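Local structure of rRNA adenine N-6-methyltransferase (Saccharopolyspora erythraea, 6NVM) at residues E227-A230 and L231-E235; P282-W285 and L286-F289. The protein dimethylates N6 of adenine 2085 in 23S rRNA with S-adenosyl-L-methionine as methyl donor, lowering the ribosome's affinity for macrolide, lincosamide and streptogramin B antibiotics. All coordinates share one frame; numbering follows the deposited sequence. Where two conformers were deposited one is given.

Contact 1. Residues E227-A230 and L231-E235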
# COMPACT_ATOMS: atom_id res chain seq x y z
N GLU A 227 -0.22 6.44 18.65
CA GLU A 227 -1.40 5.67 19.03
C GLU A 227 -2.39 6.58 19.75
O GLU A 227 -2.06 7.67 20.21
CB GLU A 227 -1.04 4.49 19.94
CG GLU A 227 -0.42 4.91 21.27
CD GLU A 227 -0.15 3.73 22.19
OE1 GLU A 227 -0.64 2.62 21.90
OE2 GLU A 227 0.55 3.92 23.21
N GLY A 228 -3.63 6.10 19.82
CA GLY A 228 -4.63 6.75 20.65
C GLY A 228 -4.92 8.17 20.22
O GLY A 228 -5.04 8.48 19.03
N ALA A 229 -5.05 9.05 21.21
CA ALA A 229 -5.43 10.44 20.95
C ALA A 229 -4.32 11.20 20.24
O ALA A 229 -4.60 12.09 19.43
CB ALA A 229 -5.81 11.14 22.25
N ALA A 230 -3.06 10.89 20.54
CA ALA A 230 -1.97 11.55 19.83
C ALA A 230 -2.05 11.26 18.33
O ALA A 230 -1.89 12.17 17.51
CB ALA A 230 -0.62 11.11 20.39
N LEU A 231 -2.32 10.01 17.96
CA LEU A 231 -2.49 9.69 16.55
C LEU A 231 -3.62 10.50 15.94
O LEU A 231 -3.50 11.00 14.82
CB LEU A 231 -2.75 8.19 16.38
CG LEU A 231 -3.05 7.76 14.94
CD1 LEU A 231 -1.88 8.06 14.02
CD2 LEU A 231 -3.40 6.28 14.90
N GLU A 232 -4.75 10.62 16.65
CA GLU A 232 -5.86 11.41 16.14
C GLU A 232 -5.47 12.87 15.96
O GLU A 232 -5.87 13.51 14.98
CB GLU A 232 -7.07 11.29 17.08
CG GLU A 232 -7.71 9.91 17.09
CD GLU A 232 -8.97 9.84 17.94
OE1 GLU A 232 -9.56 10.90 18.23
OE2 GLU A 232 -9.37 8.72 18.33
N ARG A 233 -4.67 13.41 16.88
CA ARG A 233 -4.22 14.79 16.73
C ARG A 233 -3.29 14.93 15.52
O ARG A 233 -3.35 15.93 14.81
CB ARG A 233 -3.53 15.26 18.01
CG ARG A 233 -4.50 15.43 19.19
CD ARG A 233 -3.89 16.23 20.34
NE ARG A 233 -2.66 15.63 20.85
CZ ARG A 233 -2.62 14.64 21.74
NH1 ARG A 233 -3.73 14.13 22.25
NH2 ARG A 233 -1.44 14.16 22.13
N TYR A 234 -2.46 13.92 15.27
CA TYR A 234 -1.63 13.91 14.07
C TYR A 234 -2.50 13.91 12.81
O TYR A 234 -2.26 14.69 11.88
CB TYR A 234 -0.71 12.69 14.08
CG TYR A 234 0.02 12.44 12.78
CD1 TYR A 234 1.23 13.07 12.50
CD2 TYR A 234 -0.49 11.57 11.82
CE1 TYR A 234 1.91 12.84 11.31
CE2 TYR A 234 0.18 11.33 10.64
CZ TYR A 234 1.38 11.96 10.39
OH TYR A 234 2.05 11.72 9.21
N GLU A 235 -3.49 13.02 12.77
CA GLU A 235 -4.37 12.95 11.60
C GLU A 235 -5.09 14.27 11.37
O GLU A 235 -5.26 14.70 10.22
CB GLU A 235 -5.37 11.80 11.78
CG GLU A 235 -4.70 10.42 11.77
CD GLU A 235 -5.56 9.32 12.37
OE1 GLU A 235 -6.54 9.63 13.08
OE2 GLU A 235 -5.25 8.13 12.14
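Arg233 folds back over Ala229 and Ala230 in a local contact along the first turns of helix 228-243, at the surface of the small helical domain that follows the methyltransferase sheet. With CG anti to the carbonyl carbon (chi1 -69°) and the chain bent at chi3, the arginine runs back toward the N-terminal end of the helix, and its guanidinium lies over the backbone there. Ala230 CA sits 3.5 Å from Arg233 NH2, above one face of the group and displaced from its centre, while the methyl of Ala229 comes within 3.6 Å of NH1. NE of Arg233 forms a salt bridge with Asp293, just past helix 282-292, which helps hold the guanidinium in this pose.

Beneath this cover lies an i to i+4 ladder, the hallmark of an alpha-helix, in a class I-like methyltransferase whose Rossmann-type sheet probably carries the cofactor site, away from this helix. Arg233 N reaches Ala229 O at 2.9 Å, and Tyr234 N reaches Ala230 O at the same 2.9 Å. The first rung is looser: Leu231 N stands 3.3 Å from Glu227 O and above its carbonyl plane, next to Gly228, whose phi is positive. Tyr234 turns its ring away from this turn toward Trp285 and Leu286 of helix 282-292, and the hydroxyl of this buried tyrosine is hydrogen-bonded to Val186 O.

Contact 2. Residues P282-W285 and L286-F289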
# COMPACT_ATOMS: atom_id res chain seq x y z
N PRO A 282 7.25 12.36 4.90
CA PRO A 282 6.66 11.80 6.12
C PRO A 282 7.49 12.04 7.37
O PRO A 282 6.93 12.32 8.44
CB PRO A 282 6.54 10.31 5.79
CG PRO A 282 6.39 10.28 4.31
CD PRO A 282 7.26 11.39 3.79
N GLU A 283 8.82 11.93 7.27
CA GLU A 283 9.63 12.17 8.45
C GLU A 283 9.52 13.62 8.91
O GLU A 283 9.64 13.91 10.10
CB GLU A 283 11.09 11.80 8.18
CG GLU A 283 11.72 12.48 6.98
CD GLU A 283 11.56 11.68 5.69
OE1 GLU A 283 10.66 10.80 5.63
OE2 GLU A 283 12.35 11.93 4.75
N GLN A 284 9.28 14.54 7.98
CA GLN A 284 9.07 15.94 8.34
C GLN A 284 7.71 16.15 9.00
O GLN A 284 7.59 16.90 9.97
CB GLN A 284 9.23 16.83 7.11
CG GLN A 284 10.66 16.85 6.60
CD GLN A 284 10.82 17.60 5.30
OE1 GLN A 284 10.16 17.30 4.31
NE2 GLN A 284 11.71 18.59 5.30
N TRP A 285 6.67 15.47 8.50
CA TRP A 285 5.36 15.56 9.13
C TRP A 285 5.41 15.09 10.58
O TRP A 285 4.78 15.69 11.46
CB TRP A 285 4.34 14.74 8.35
CG TRP A 285 3.90 15.35 7.05
CD1 TRP A 285 4.15 14.87 5.80
CD2 TRP A 285 3.10 16.52 6.88
NE1 TRP A 285 3.56 15.68 4.86
CE2 TRP A 285 2.91 16.70 5.49
CE3 TRP A 285 2.53 17.45 7.76
CZ2 TRP A 285 2.19 17.77 4.97
CZ3 TRP A 285 1.80 18.51 7.23
CH2 TRP A 285 1.64 18.66 5.85
N LEU A 286 6.14 14.00 10.85
CA LEU A 286 6.26 13.50 12.22
C LEU A 286 6.96 14.52 13.12
O LEU A 286 6.53 14.77 14.25
CB LEU A 286 7.02 12.18 12.23
CG LEU A 286 6.35 10.98 11.58
CD1 LEU A 286 7.33 9.81 11.51
CD2 LEU A 286 5.11 10.61 12.35
N ARG A 287 8.06 15.09 12.64
CA ARG A 287 8.77 16.10 13.42
C ARG A 287 7.91 17.33 13.64
O ARG A 287 7.89 17.91 14.73
CB ARG A 287 10.08 16.48 12.73
CG ARG A 287 11.19 15.44 12.89
CD ARG A 287 12.57 16.10 12.81
NE ARG A 287 12.78 16.79 11.54
CZ ARG A 287 13.17 16.19 10.42
NH1 ARG A 287 13.41 14.88 10.40
NH2 ARG A 287 13.33 16.90 9.31
N LEU A 288 7.19 17.76 12.60
CA LEU A 288 6.29 18.90 12.73
C LEU A 288 5.27 18.65 13.84
O LEU A 288 5.03 19.52 14.69
CB LEU A 288 5.58 19.15 11.39
CG LEU A 288 4.73 20.41 11.24
CD1 LEU A 288 5.62 21.66 11.21
CD2 LEU A 288 3.88 20.33 9.97
N PHE A 289 4.66 17.46 13.85
CA PHE A 289 3.66 17.15 14.86
C PHE A 289 4.29 17.06 16.24
O PHE A 289 3.71 17.54 17.22
CB PHE A 289 2.94 15.84 14.52
CG PHE A 289 1.98 15.40 15.58
CD1 PHE A 289 0.79 16.09 15.77
CD2 PHE A 289 2.27 14.33 16.41
CE1 PHE A 289 -0.09 15.70 16.76
CE2 PHE A 289 1.39 13.94 17.40
CZ PHE A 289 0.20 14.63 17.58
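Trp285 and Leu288 carry the apolar part of this local contact in helix 282-292, running alongside each other in the same direction. Leu288 CD2 approaches the six-membered ring of Trp285 obliquely, 3.9 Å from CE3. Leu288 continues onto Ala265, Leu266 and Ala269 of helix 259-269, while the indole packs on Met237 and Cys241 of helix 228-243, so the pair lies between these two helices.

Arg287 packs on its own helix. Bent at chi3 (-59°), its chain turns back along the helix, bringing NH2 to 3.8 Å from Gln284 CG and placing Glu283 O over one guanidinium face. The two polar ends are held separately: Arg287 NE and NH2 bond to the carbonyls of His268 and Ala269, and Gln284 OE1 accepts from Arg281 N.

Four i to i+4 backbone bonds link the turns, among them Leu288 N to Gln284 O at 2.8 Å and Phe289 N to Trp285 O at 3.0 Å. The arginine's bonds to two carbonyls at the C-terminal end of helix 259-269 suggest that its charge is partly balanced by the negative end of that helix's dipole, while the Trp285-Leu288 side relies on apolar packing.

In the fold
Contacts 1 and 2 lie on two helices that meet in the C-terminal helical part of the chain, with centres about 13 Å apart. Phe289 of contact 2 provides the closest junction: its CZ lies 3.2 Å from Ala230 O and its CE1 3.3 Å from Tyr234 N, so one face of the ring, toward its CE1-CZ side, packs on the backbone of 227-235. A second junction brings Tyr234 OH to 3.9 Å from Trp285 CB. The side chain of Arg233 also touches Phe289, and Met237, one turn further along the first helix, touches both Trp285 and Phe289. Both contacts lie away from the predicted S-adenosyl-L-methionine site; they join helices 228-243 and 282-292.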